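Local coordinates for methylmalonyl-CoA epimerase, mitochondrial (Homo sapiens, PDB 3RMU), which interconverts the (R) and (S) epimers of methylmalonyl-CoA in mitochondrial propionyl-CoA metabolism and carries a bound cobalt ion, at residues A[4-9]-A[50-55]; A[28-33]-A[46-51]; A[40-45]-A[64-69]; A[78-83]-A[128-133]. One frame throughout, in Å; residues are numbered along the deposited sequence.

Contact 1: A[4-9]-A[50-55]. With CO (cobalt (II) ion), chain E.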
loop_
_atom_site.group_PDB
_atom_site.type_symbol
_atom_site.label_atom_id
_atom_site.label_comp_id
_atom_site.label_asym_id
_atom_site.label_seq_id
_atom_site.Cartn_x
_atom_site.Cartn_y
_atom_site.Cartn_z
ATOM N N GLY A 4 -9.595 -1.361 12.749
ATOM C CA GLY A 4 -9.620 -2.782 12.322
ATOM C C GLY A 4 -8.633 -3.143 11.227
ATOM O O GLY A 4 -7.468 -2.720 11.243
ATOM N N ARG A 5 -9.095 -3.952 10.266
ATOM C CA ARG A 5 -8.222 -4.552 9.267
ATOM C C ARG A 5 -7.908 -3.611 8.117
ATOM O O ARG A 5 -8.610 -2.659 7.885
ATOM C CB ARG A 5 -8.835 -5.866 8.683
ATOM C CG ARG A 5 -10.176 -5.725 7.923
ATOM C CD ARG A 5 -10.651 -7.062 7.274
ATOM N NE ARG A 5 -10.783 -8.142 8.262
ATOM C CZ ARG A 5 -11.866 -8.374 9.013
ATOM N NH1 ARG A 5 -12.957 -7.610 8.899
ATOM N NH2 ARG A 5 -11.872 -9.389 9.883
ATOM N N LEU A 6 -6.905 -3.963 7.343
ATOM C CA LEU A 6 -6.677 -3.304 6.071
ATOM C C LEU A 6 -7.651 -3.896 5.073
ATOM O O LEU A 6 -7.568 -5.057 4.730
ATOM C CB LEU A 6 -5.236 -3.474 5.592
ATOM C CG LEU A 6 -4.934 -2.780 4.256
ATOM C CD1 LEU A 6 -4.589 -1.386 4.596
ATOM C CD2 LEU A 6 -3.792 -3.494 3.541
ATOM N N ASN A 7 -8.598 -3.086 4.635
ATOM C CA ASN A 7 -9.578 -3.451 3.627
ATOM C C ASN A 7 -8.948 -3.512 2.215
ATOM O O ASN A 7 -9.108 -4.484 1.519
ATOM C CB ASN A 7 -10.757 -2.492 3.708
ATOM C CG ASN A 7 -11.820 -2.801 2.718
ATOM O OD1 ASN A 7 -11.693 -2.526 1.522
ATOM N ND2 ASN A 7 -12.909 -3.386 3.210
ATOM N N HIS A 8 -8.197 -2.498 1.810
ATOM C CA HIS A 8 -7.520 -2.535 0.519
ATOM C C HIS A 8 -6.321 -1.619 0.480
ATOM O O HIS A 8 -6.220 -0.683 1.301
ATOM C CB HIS A 8 -8.482 -2.185 -0.662
ATOM C CG HIS A 8 -9.185 -0.849 -0.584
ATOM N ND1 HIS A 8 -10.438 -0.703 -0.036
ATOM C CD2 HIS A 8 -8.890 0.360 -1.156
ATOM C CE1 HIS A 8 -10.841 0.554 -0.182
ATOM N NE2 HIS A 8 -9.906 1.227 -0.843
ATOM N N VAL A 9 -5.425 -1.917 -0.458
ATOM C CA VAL A 9 -4.398 -0.980 -0.887
ATOM C C VAL A 9 -4.845 -0.582 -2.265
ATOM O O VAL A 9 -5.135 -1.457 -3.073
ATOM C CB VAL A 9 -2.996 -1.591 -0.911
ATOM C CG1 VAL A 9 -2.008 -0.603 -1.536
ATOM C CG2 VAL A 9 -2.561 -1.882 0.462
ATOM N N GLY A 50 -6.539 -12.886 -0.494
ATOM C CA GLY A 50 -7.023 -13.737 0.583
ATOM C C GLY A 50 -7.208 -12.977 1.881
ATOM O O GLY A 50 -8.294 -13.017 2.486
ATOM N N ASN A 51 -6.144 -12.316 2.327
ATOM C CA ASN A 51 -6.182 -11.552 3.566
ATOM C C ASN A 51 -6.687 -10.109 3.382
ATOM O O ASN A 51 -7.120 -9.492 4.340
ATOM C CB ASN A 51 -4.828 -11.582 4.335
ATOM C CG ASN A 51 -3.659 -10.900 3.583
ATOM O OD1 ASN A 51 -3.565 -10.969 2.376
ATOM N ND2 ASN A 51 -2.714 -10.360 4.334
ATOM N N THR A 52 -6.547 -9.594 2.166
ATOM C CA THR A 52 -6.930 -8.243 1.810
ATOM C C THR A 52 -7.009 -8.175 0.282
ATOM O O THR A 52 -6.711 -9.172 -0.421
ATOM C CB THR A 52 -5.918 -7.217 2.365
ATOM O OG1 THR A 52 -6.471 -5.899 2.268
ATOM C CG2 THR A 52 -4.546 -7.295 1.624
ATOM N N LYS A 53 -7.359 -7.017 -0.228
ATOM C CA LYS A 53 -7.367 -6.788 -1.655
ATOM C C LYS A 53 -6.570 -5.596 -2.080
ATOM O O LYS A 53 -6.371 -4.661 -1.309
ATOM C CB LYS A 53 -8.799 -6.508 -2.105
ATOM C CG LYS A 53 -9.668 -7.615 -1.807
ATOM C CD LYS A 53 -11.046 -7.476 -2.298
ATOM C CE LYS A 53 -11.606 -8.838 -2.534
ATOM N NZ LYS A 53 -12.813 -8.974 -1.725
ATOM N N MET A 54 -6.119 -5.661 -3.327
ATOM C CA MET A 54 -5.571 -4.517 -4.010
ATOM C C MET A 54 -6.685 -4.022 -4.913
ATOM O O MET A 54 -7.343 -4.817 -5.576
ATOM C CB MET A 54 -4.351 -4.884 -4.861
ATOM C CG MET A 54 -3.207 -5.548 -4.136
ATOM S SD MET A 54 -1.880 -6.073 -5.258
ATOM C CE MET A 54 -1.311 -4.516 -5.935
ATOM N N GLU A 55 -6.908 -2.720 -4.942
ATOM C CA GLU A 55 -7.913 -2.145 -5.850
ATOM C C GLU A 55 -7.085 -1.412 -6.871
ATOM O O GLU A 55 -6.416 -0.421 -6.545
ATOM C CB GLU A 55 -8.873 -1.199 -5.163
ATOM C CG GLU A 55 -9.765 -1.943 -4.107
ATOM C CD GLU A 55 -10.972 -1.155 -3.614
ATOM O OE1 GLU A 55 -11.185 -0.008 -4.083
ATOM O OE2 GLU A 55 -11.703 -1.729 -2.751
HETATM CO CO CO E . -10.348 3.079 -1.475
HETATM O O HOH W 1 -11.583 -3.949 -1.338
HETATM O O HOH W 2 -12.536 2.486 -2.138
HETATM O O HOH W 3 -10.141 2.405 -3.699
HETATM O O HOH W 4 -11.784 4.580 -2.519
#

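Contact 2: A[28-33]-A[46-51]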
loop_
_atom_site.group_PDB
_atom_site.type_symbol
_atom_site.label_atom_id
_atom_site.label_comp_id
_atom_site.label_asym_id
_atom_site.label_seq_id
_atom_site.Cartn_x
_atom_site.Cartn_y
_atom_site.Cartn_z
ATOM N N GLY A 28 -0.066 -14.684 -11.131
ATOM C CA GLY A 28 -0.982 -15.791 -10.763
ATOM C C GLY A 28 -1.981 -15.452 -9.645
ATOM O O GLY A 28 -2.395 -16.348 -8.878
ATOM N N ALA A 29 -2.351 -14.173 -9.554
ATOM C CA ALA A 29 -3.375 -13.676 -8.613
ATOM C C ALA A 29 -4.804 -13.957 -9.090
ATOM O O ALA A 29 -5.087 -14.127 -10.303
ATOM C CB ALA A 29 -3.211 -12.172 -8.377
ATOM N N GLN A 30 -5.719 -13.963 -8.125
ATOM C CA GLN A 30 -7.139 -13.975 -8.421
ATOM C C GLN A 30 -7.547 -12.547 -8.675
ATOM O O GLN A 30 -7.372 -11.693 -7.820
ATOM C CB GLN A 30 -7.923 -14.555 -7.240
ATOM C CG GLN A 30 -9.395 -14.730 -7.531
ATOM C CD GLN A 30 -10.132 -15.402 -6.388
ATOM O OE1 GLN A 30 -10.806 -14.740 -5.602
ATOM N NE2 GLN A 30 -10.012 -16.730 -6.297
ATOM N N VAL A 31 -8.087 -12.288 -9.855
ATOM C CA VAL A 31 -8.358 -10.927 -10.264
ATOM C C VAL A 31 -9.793 -10.849 -10.829
ATOM O O VAL A 31 -10.230 -11.733 -11.576
ATOM C CB VAL A 31 -7.300 -10.492 -11.314
ATOM C CG1 VAL A 31 -7.618 -9.171 -11.887
ATOM C CG2 VAL A 31 -5.857 -10.516 -10.704
ATOM N N SER A 32 -10.508 -9.790 -10.461
ATOM C CA SER A 32 -11.869 -9.549 -10.935
ATOM C C SER A 32 -11.858 -8.994 -12.347
ATOM O O SER A 32 -10.860 -8.478 -12.821
ATOM C CB SER A 32 -12.612 -8.569 -10.029
ATOM O OG SER A 32 -12.193 -7.207 -10.235
ATOM N N GLU A 33 -12.997 -9.085 -13.006
ATOM C CA GLU A 33 -13.275 -8.235 -14.144
ATOM C C GLU A 33 -13.259 -6.749 -13.723
ATOM O O GLU A 33 -13.549 -6.420 -12.565
ATOM C CB GLU A 33 -14.651 -8.586 -14.709
ATOM C CG GLU A 33 -14.771 -9.986 -15.300
ATOM C CD GLU A 33 -16.131 -10.211 -15.972
ATOM O OE1 GLU A 33 -17.135 -10.412 -15.246
ATOM O OE2 GLU A 33 -16.193 -10.185 -17.225
ATOM N N PHE A 46 -10.308 -5.652 -8.689
ATOM C CA PHE A 46 -9.975 -6.171 -7.373
ATOM C C PHE A 46 -9.018 -7.342 -7.512
ATOM O O PHE A 46 -9.307 -8.283 -8.246
ATOM C CB PHE A 46 -11.265 -6.658 -6.676
ATOM C CG PHE A 46 -12.262 -5.587 -6.471
ATOM C CD1 PHE A 46 -12.134 -4.704 -5.392
ATOM C CD2 PHE A 46 -13.306 -5.393 -7.381
ATOM C CE1 PHE A 46 -13.062 -3.651 -5.206
ATOM C CE2 PHE A 46 -14.217 -4.355 -7.206
ATOM C CZ PHE A 46 -14.087 -3.468 -6.113
ATOM N N VAL A 47 -7.865 -7.259 -6.845
ATOM C CA VAL A 47 -6.936 -8.387 -6.770
ATOM C C VAL A 47 -7.101 -8.993 -5.384
ATOM O O VAL A 47 -6.864 -8.317 -4.401
ATOM C CB VAL A 47 -5.512 -7.965 -6.987
ATOM C CG1 VAL A 47 -4.575 -9.176 -6.843
ATOM C CG2 VAL A 47 -5.386 -7.294 -8.361
ATOM N N ASN A 48 -7.588 -10.223 -5.321
ATOM C CA ASN A 48 -7.918 -10.830 -4.035
ATOM C C ASN A 48 -6.726 -11.645 -3.550
ATOM O O ASN A 48 -6.470 -12.711 -4.064
ATOM C CB ASN A 48 -9.159 -11.686 -4.142
ATOM C CG ASN A 48 -9.524 -12.400 -2.807
ATOM O OD1 ASN A 48 -8.975 -12.095 -1.750
ATOM N ND2 ASN A 48 -10.460 -13.339 -2.877
ATOM N N LEU A 49 -5.996 -11.096 -2.582
ATOM C CA LEU A 49 -4.872 -11.791 -1.965
ATOM C C LEU A 49 -5.234 -12.655 -0.734
ATOM O O LEU A 49 -4.314 -13.165 -0.079
ATOM C CB LEU A 49 -3.729 -10.824 -1.662
ATOM C CG LEU A 49 -3.193 -9.957 -2.806
ATOM C CD1 LEU A 49 -2.185 -8.969 -2.307
ATOM C CD2 LEU A 49 -2.595 -10.847 -3.939
ATOM N N GLY A 50 -6.539 -12.886 -0.494
ATOM C CA GLY A 50 -7.023 -13.737 0.583
ATOM C C GLY A 50 -7.208 -12.977 1.881
ATOM O O GLY A 50 -8.294 -13.017 2.486
ATOM N N ASN A 51 -6.144 -12.316 2.327
ATOM C CA ASN A 51 -6.182 -11.552 3.566
ATOM C C ASN A 51 -6.687 -10.109 3.382
ATOM O O ASN A 51 -7.120 -9.492 4.340
ATOM C CB ASN A 51 -4.828 -11.582 4.335
ATOM C CG ASN A 51 -3.659 -10.900 3.583
ATOM O OD1 ASN A 51 -3.565 -10.969 2.376
ATOM N ND2 ASN A 51 -2.714 -10.360 4.334
HETATM O O HOH W 5 -4.509 -13.907 -5.522
#

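Contact 3: A[40-45]-A[64-69]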
loop_
_atom_site.group_PDB
_atom_site.type_symbol
_atom_site.label_atom_id
_atom_site.label_comp_id
_atom_site.label_asym_id
_atom_site.label_seq_id
_atom_site.Cartn_x
_atom_site.Cartn_y
_atom_site.Cartn_z
ATOM N N HIS A 40 -18.027 7.397 -8.584
ATOM C CA HIS A 40 -16.726 7.647 -7.931
ATOM C C HIS A 40 -15.640 8.048 -8.908
ATOM O O HIS A 40 -14.482 8.286 -8.518
ATOM C CB HIS A 40 -16.362 6.421 -7.109
ATOM C CG HIS A 40 -17.464 6.030 -6.185
ATOM N ND1 HIS A 40 -17.655 6.647 -4.969
ATOM C CD2 HIS A 40 -18.505 5.178 -6.344
ATOM C CE1 HIS A 40 -18.743 6.160 -4.399
ATOM N NE2 HIS A 40 -19.279 5.268 -5.212
ATOM N N GLY A 41 -16.016 8.114 -10.188
ATOM C CA GLY A 41 -15.107 8.566 -11.247
ATOM C C GLY A 41 -13.917 7.671 -11.511
ATOM O O GLY A 41 -12.878 8.138 -11.984
ATOM N N VAL A 42 -14.043 6.369 -11.208
ATOM C CA VAL A 42 -12.984 5.435 -11.511
ATOM C C VAL A 42 -13.577 4.127 -11.995
ATOM O O VAL A 42 -14.783 3.876 -11.818
ATOM C CB VAL A 42 -12.095 5.137 -10.291
ATOM C CG1 VAL A 42 -11.371 6.406 -9.792
ATOM C CG2 VAL A 42 -12.924 4.502 -9.186
ATOM N N SER A 43 -12.733 3.350 -12.634
ATOM C CA SER A 43 -12.951 1.903 -12.878
ATOM C C SER A 43 -12.024 1.113 -11.954
ATOM O O SER A 43 -10.912 1.524 -11.688
ATOM C CB SER A 43 -12.667 1.542 -14.349
ATOM O OG SER A 43 -13.655 2.102 -15.237
ATOM N N VAL A 44 -12.477 -0.037 -11.446
ATOM C CA VAL A 44 -11.661 -0.799 -10.483
ATOM C C VAL A 44 -11.495 -2.258 -10.907
ATOM O O VAL A 44 -12.461 -2.881 -11.402
ATOM C CB VAL A 44 -12.273 -0.755 -9.050
ATOM C CG1 VAL A 44 -13.727 -1.235 -9.063
ATOM C CG2 VAL A 44 -11.389 -1.575 -8.017
ATOM N N VAL A 45 -10.304 -2.812 -10.700
ATOM C CA VAL A 45 -10.164 -4.278 -10.670
ATOM C C VAL A 45 -9.685 -4.625 -9.253
ATOM O O VAL A 45 -8.796 -3.985 -8.684
ATOM C CB VAL A 45 -9.182 -4.820 -11.763
ATOM C CG1 VAL A 45 -8.591 -6.205 -11.417
ATOM C CG2 VAL A 45 -9.794 -4.836 -13.187
ATOM N N SER A 64 -11.847 12.896 -12.727
ATOM C CA SER A 64 -11.609 11.784 -11.849
ATOM C C SER A 64 -10.723 12.253 -10.698
ATOM O O SER A 64 -9.766 12.973 -10.930
ATOM C CB SER A 64 -10.933 10.638 -12.589
ATOM O OG SER A 64 -10.647 9.589 -11.662
ATOM N N PRO A 65 -11.041 11.843 -9.460
ATOM C CA PRO A 65 -10.209 12.202 -8.305
ATOM C C PRO A 65 -8.778 11.647 -8.340
ATOM O O PRO A 65 -7.954 12.092 -7.549
ATOM C CB PRO A 65 -10.962 11.577 -7.125
ATOM C CG PRO A 65 -11.731 10.452 -7.719
ATOM C CD PRO A 65 -12.192 11.017 -9.046
ATOM N N ILE A 66 -8.493 10.687 -9.229
ATOM C CA ILE A 66 -7.127 10.173 -9.420
ATOM C C ILE A 66 -6.470 10.669 -10.734
ATOM O O ILE A 66 -5.298 10.395 -10.995
ATOM C CB ILE A 66 -7.088 8.624 -9.316
ATOM C CG1 ILE A 66 -7.849 7.942 -10.460
ATOM C CG2 ILE A 66 -7.651 8.146 -7.951
ATOM C CD1 ILE A 66 -7.579 6.434 -10.561
ATOM N N ALA A 67 -7.210 11.399 -11.565
ATOM C CA ALA A 67 -6.634 11.888 -12.833
ATOM C C ALA A 67 -5.370 12.713 -12.575
ATOM O O ALA A 67 -4.387 12.604 -13.306
ATOM C CB ALA A 67 -7.657 12.682 -13.624
ATOM N N GLY A 68 -5.388 13.510 -11.513
ATOM C CA GLY A 68 -4.236 14.369 -11.180
ATOM C C GLY A 68 -3.039 13.569 -10.690
ATOM O O GLY A 68 -1.896 13.880 -11.008
ATOM N N PHE A 69 -3.309 12.512 -9.928
ATOM C CA PHE A 69 -2.251 11.603 -9.497
ATOM C C PHE A 69 -1.535 10.959 -10.706
ATOM O O PHE A 69 -0.322 10.790 -10.693
ATOM C CB PHE A 69 -2.838 10.547 -8.575
ATOM C CG PHE A 69 -1.821 9.647 -7.955
ATOM C CD1 PHE A 69 -1.164 10.012 -6.789
ATOM C CD2 PHE A 69 -1.518 8.439 -8.531
ATOM C CE1 PHE A 69 -0.235 9.169 -6.203
ATOM C CE2 PHE A 69 -0.584 7.583 -7.943
ATOM C CZ PHE A 69 0.051 7.958 -6.778
#

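Contact 4: A[78-83]-A[128-133]. With CO (cobalt (II) ion), chain E.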
loop_
_atom_site.group_PDB
_atom_site.type_symbol
_atom_site.label_atom_id
_atom_site.label_comp_id
_atom_site.label_asym_id
_atom_site.label_seq_id
_atom_site.Cartn_x
_atom_site.Cartn_y
_atom_site.Cartn_z
ATOM N N MET A 78 0.961 3.666 -5.839
ATOM C CA MET A 78 0.142 3.444 -4.669
ATOM C C MET A 78 -0.551 4.773 -4.360
ATOM O O MET A 78 0.094 5.819 -4.259
ATOM C CB MET A 78 1.002 2.936 -3.482
ATOM C CG MET A 78 1.808 1.619 -3.833
ATOM S SD MET A 78 3.189 1.149 -2.744
ATOM C CE MET A 78 2.164 0.714 -1.322
ATOM N N HIS A 79 -1.865 4.729 -4.275
ATOM C CA HIS A 79 -2.668 5.935 -4.124
ATOM C C HIS A 79 -3.188 6.074 -2.676
ATOM O O HIS A 79 -3.121 7.161 -2.112
ATOM C CB HIS A 79 -3.821 5.952 -5.122
ATOM C CG HIS A 79 -4.627 7.201 -5.063
ATOM N ND1 HIS A 79 -5.810 7.302 -4.371
ATOM C CD2 HIS A 79 -4.411 8.420 -5.621
ATOM C CE1 HIS A 79 -6.268 8.535 -4.460
ATOM N NE2 HIS A 79 -5.440 9.232 -5.220
ATOM N N HIS A 80 -3.749 5.016 -2.074
ATOM C CA HIS A 80 -4.208 5.114 -0.672
ATOM C C HIS A 80 -4.236 3.746 -0.010
ATOM O O HIS A 80 -4.177 2.733 -0.696
ATOM C CB HIS A 80 -5.580 5.833 -0.506
ATOM C CG HIS A 80 -6.781 5.148 -1.111
ATOM N ND1 HIS A 80 -7.217 5.412 -2.391
ATOM C CD2 HIS A 80 -7.689 4.275 -0.581
ATOM C CE1 HIS A 80 -8.317 4.717 -2.631
ATOM N NE2 HIS A 80 -8.635 4.021 -1.555
ATOM N N ILE A 81 -4.355 3.732 1.308
ATOM C CA ILE A 81 -4.696 2.502 2.039
ATOM C C ILE A 81 -6.049 2.705 2.685
ATOM O O ILE A 81 -6.395 3.824 3.090
ATOM C CB ILE A 81 -3.627 2.159 3.070
ATOM C CG1 ILE A 81 -3.364 3.331 4.048
ATOM C CG2 ILE A 81 -2.298 1.783 2.345
ATOM C CD1 ILE A 81 -2.430 2.960 5.239
ATOM N N CYS A 82 -6.827 1.641 2.811
ATOM C CA CYS A 82 -8.102 1.763 3.420
ATOM C C CYS A 82 -8.163 0.861 4.634
ATOM O O CYS A 82 -7.972 -0.349 4.526
ATOM C CB CYS A 82 -9.229 1.428 2.456
ATOM S SG CYS A 82 -10.851 1.380 3.243
ATOM N N ILE A 83 -8.403 1.473 5.785
ATOM C CA ILE A 83 -8.501 0.742 7.045
ATOM C C ILE A 83 -9.929 0.815 7.615
ATOM O O ILE A 83 -10.595 1.870 7.617
ATOM C CB ILE A 83 -7.450 1.254 8.087
ATOM C CG1 ILE A 83 -6.046 1.311 7.492
ATOM C CG2 ILE A 83 -7.437 0.374 9.388
ATOM C CD1 ILE A 83 -5.000 1.904 8.447
ATOM N N LEU A 128 -1.991 8.730 2.109
ATOM C CA LEU A 128 -3.448 8.985 2.126
ATOM C C LEU A 128 -4.180 7.800 2.711
ATOM O O LEU A 128 -4.094 6.687 2.188
ATOM C CB LEU A 128 -3.980 9.336 0.737
ATOM C CG LEU A 128 -5.499 9.476 0.588
ATOM C CD1 LEU A 128 -6.039 10.692 1.347
ATOM C CD2 LEU A 128 -5.872 9.622 -0.890
ATOM N N VAL A 129 -4.902 8.041 3.791
ATOM C CA VAL A 129 -5.599 6.985 4.509
ATOM C C VAL A 129 -7.109 7.179 4.400
ATOM O O VAL A 129 -7.633 8.245 4.711
ATOM C CB VAL A 129 -5.192 6.906 5.971
ATOM C CG1 VAL A 129 -6.021 5.819 6.693
ATOM C CG2 VAL A 129 -3.654 6.657 6.125
ATOM N N GLU A 130 -7.793 6.133 3.932
ATOM C CA GLU A 130 -9.278 6.107 3.854
ATOM C C GLU A 130 -9.702 5.252 5.036
ATOM O O GLU A 130 -9.113 4.199 5.286
ATOM C CB GLU A 130 -9.656 5.429 2.539
ATOM C CG GLU A 130 -11.120 5.097 2.314
ATOM C CD GLU A 130 -11.400 4.408 0.964
ATOM O OE1 GLU A 130 -10.522 3.809 0.225
ATOM O OE2 GLU A 130 -12.610 4.516 0.611
ATOM N N LEU A 131 -10.633 5.743 5.822
ATOM C CA LEU A 131 -11.239 4.984 6.922
ATOM C C LEU A 131 -12.656 4.633 6.512
ATOM O O LEU A 131 -13.402 5.480 6.031
ATOM C CB LEU A 131 -11.272 5.774 8.221
ATOM C CG LEU A 131 -9.899 6.134 8.820
ATOM C CD1 LEU A 131 -10.054 7.000 10.075
ATOM C CD2 LEU A 131 -9.096 4.848 9.105
ATOM N N GLU A 132 -13.021 3.372 6.713
ATOM C CA GLU A 132 -14.297 2.884 6.216
ATOM C C GLU A 132 -14.983 2.092 7.272
ATOM O O GLU A 132 -14.381 1.290 7.974
ATOM C CB GLU A 132 -14.095 2.049 4.930
ATOM C CG GLU A 132 -15.402 1.421 4.415
ATOM C CD GLU A 132 -15.260 0.728 3.056
ATOM O OE1 GLU A 132 -15.406 1.380 2.000
ATOM O OE2 GLU A 132 -15.009 -0.479 3.043
ATOM N N GLN A 133 -16.274 2.337 7.398
ATOM C CA GLN A 133 -17.087 1.667 8.365
ATOM C C GLN A 133 -17.035 0.152 8.160
ATOM O O GLN A 133 -17.330 -0.321 7.066
ATOM C CB GLN A 133 -18.528 2.184 8.188
ATOM C CG GLN A 133 -19.547 1.488 9.019
ATOM C CD GLN A 133 -19.441 1.843 10.459
ATOM O OE1 GLN A 133 -19.883 2.917 10.883
ATOM N NE2 GLN A 133 -18.885 0.935 11.240
HETATM CO CO CO E . -10.348 3.079 -1.475
HETATM O O HOH W 6 -0.887 8.238 -0.539
HETATM O O HOH W 4 -11.784 4.580 -2.519
HETATM O O HOH W 2 -12.536 2.486 -2.138
HETATM O O HOH W 3 -10.141 2.405 -3.699
#

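Contact 1: A[4-9]-A[50-55]
E55 and H8 meet where the parallel strands 3-12 and 53-59 lie side by side, a second-shell carboxylate against a metal ligand. The E55 carboxylate stacks on one face of the H8 imidazole, the two planes only 13° apart, with OE2 of E55 above the rim near ND1 of H8 (3.2 Å), too badly angled for a hydrogen bond. That nitrogen instead donates in the ring plane to a lone pair of N7 OD1, 2.7 Å from H8 ND1. With the ring's rotation thus fixed, H8 NE2 reaches the cobalt ion at 2.0 Å. E55 stays in the second shell: a cobalt-bound water donates to its OE1 (2.7 Å), while H112 hydrogen-bonds OE2. V9 locks the backbones together, its N donating to K53 O (3.0 Å) and its O accepting from E55 N (2.9 Å). Where the chains splay, T52 takes over with its side chain, OG1 donating to L6 O at 2.8 Å from above the carbonyl plane. Beyond, strand 77-85 flanks 3-12, with N7 and H8 forming a classic beta bulge opposite C82; strand 42-48 borders 53-59, and N51 of the second subunit hydrogen-bonds L6 O.

Contact 2: A[28-33]-A[46-51]
In the beta hairpin of strands 30-37 and 42-48, the S32 hydroxyl takes the place of a main-chain acceptor, an instance of a side chain standing in for the backbone at a strand edge. At S32 the main chain supplies one bond of the ladder, S32 N donating to F46 O at 2.9 Å nearly along the C=O axis. The return bond comes from the side chain: with chi1 at 76°, OG sits in the crowded position between the backbone N and the carbonyl carbon, where it accepts from F46 N (2.9 Å). The same hydroxyl donates to E33 O, so it is gripped once as acceptor and once as donor, and it lies at the edge of the F46 ring, beside CD2. Further along, N48 N donates to Q30 O, again almost in line with the carbonyl. V31 and V47 form a non-hydrogen-bonded antiparallel pair whose side chains run alongside each other, CG2 of V31 4.0 Å from CG2 of V47. A29 adds its methyl, CB lying 3.6 Å from V47 CG1. Helix 16-26 covers V31 through A20, Y23 and K24, whereas M54 and L56 of strand 53-59 pack on V47; A29 also meets L3 of the second subunit. A water joins Q30 N to N48 O where the chains part. On the Q30 and N48 side, an Asx turn from G50 N to N48 OD1 orients the asparagine amide, whose ND2 donates to Q30 OE1 at 3.1 Å, from 41° above the carbonyl plane.

Contact 3: A[40-45]-A[64-69]
This is a small, partly buried junction between the start of a strand and a helix entry, in which the beginning of strand 42-48 abuts the turn leading into helix 67-72; it shows how one serine hydroxyl can tie a helix entry to a sheet. The central bond runs from S64 OG to G41 O, 2.7 Å apart, with the hydroxyl approaching 29° above the carbonyl plane. In S64 the OG is anti to its own backbone N (chi1 177°), which carries the oxygen across to the strand. From there OG also accepts from I66 N, a straight but weak capping bond of 3.4 Å. The hydroxyl is therefore held from both sides, donating to the strand and accepting from the turn, while A67 N donates to S64 O at 3.1 Å and closes the turn within the main chain. Packing frames these bonds. The ring of P65 lies against the H40 carbonyl, with CG of P65 3.6 Å from H40 O. V42 and I66 make an apolar crossing at about a right angle, V42 CG1 meeting I66 CD1 at 3.9 Å; I66 continues onto L57 of strand 53-59 and onto H79. Just past the end of strand 53-59, L60 is bonded through the backbone to G41. The glycine can come so near the turn because it bears no side chain, and its left-handed backbone, with phi 66°, is the hallmark of the motif here: G41 and V42 both face L37 in a G1 beta bulge, at the turn of the hairpin between strands 30-37 and 42-48.

Contact 4: A[78-83]-A[128-133]
Strands 77-85 and 129-133 run parallel through the centre of the sheet, their segment axes 4.7 Å apart at the closest and inclined by 26°. The hydrogen bonds alternate regularly: I81 N donates to L128 O, E130 N to I81 O (2.8 Å and practically straight), I83 N to E130 O, and E132 N to I83 O. On one face I81, I83, V129 and L131 form an apolar layer, with I81 CG1 3.9 Å from V129 CG2; M54, L49 and Y23 of the second subunit pack against it. The other face carries the metal site of this vicinal oxygen chelate (VOC) fold, where ligands from separate strands converge on one ion. H80 NE2 binds cobalt at 2.0 Å and E130 OE1 at 1.9 Å, the imidazole and carboxylate planes turned 67° apart; H8 and three waters complete six ligands. E130 reaches the ion fully extended, its CG anti to the backbone N, and lies along C82, whose CB is 3.5 Å from E130 OE1. H79 orients H80 from the edge of its ring, and the two form a classic beta bulge facing A10: H80 ND1 donates to H79 ND1 at 3.1 Å, each nitrogen in the plane of the other's ring. L128 tucks its CD2 3.8 Å from H79 CE1.

How the contacts relate
Burial and chemistry change together across this sheet. Contacts 1 and 4 are buried and parallel-stranded, adjoin through strands 3-12 and 77-85, and share the cobalt ion with three of its waters: contact 1 supplies one ligand and a second-shell carboxylate, contact 4 the other two protein ligands. Contact 2 is a surface contact of antiparallel strands, where amide and hydroxyl side chains and a water supplement the ladder. Contact 3, partly buried, uses the same strand 42-48 as contact 2 but joins it to a helix entry instead of a strand. F69 and I66 of contact 3 pack on H79 of contact 4. Contacts 1, 2 and 4 touch the second subunit; contact 3 does not.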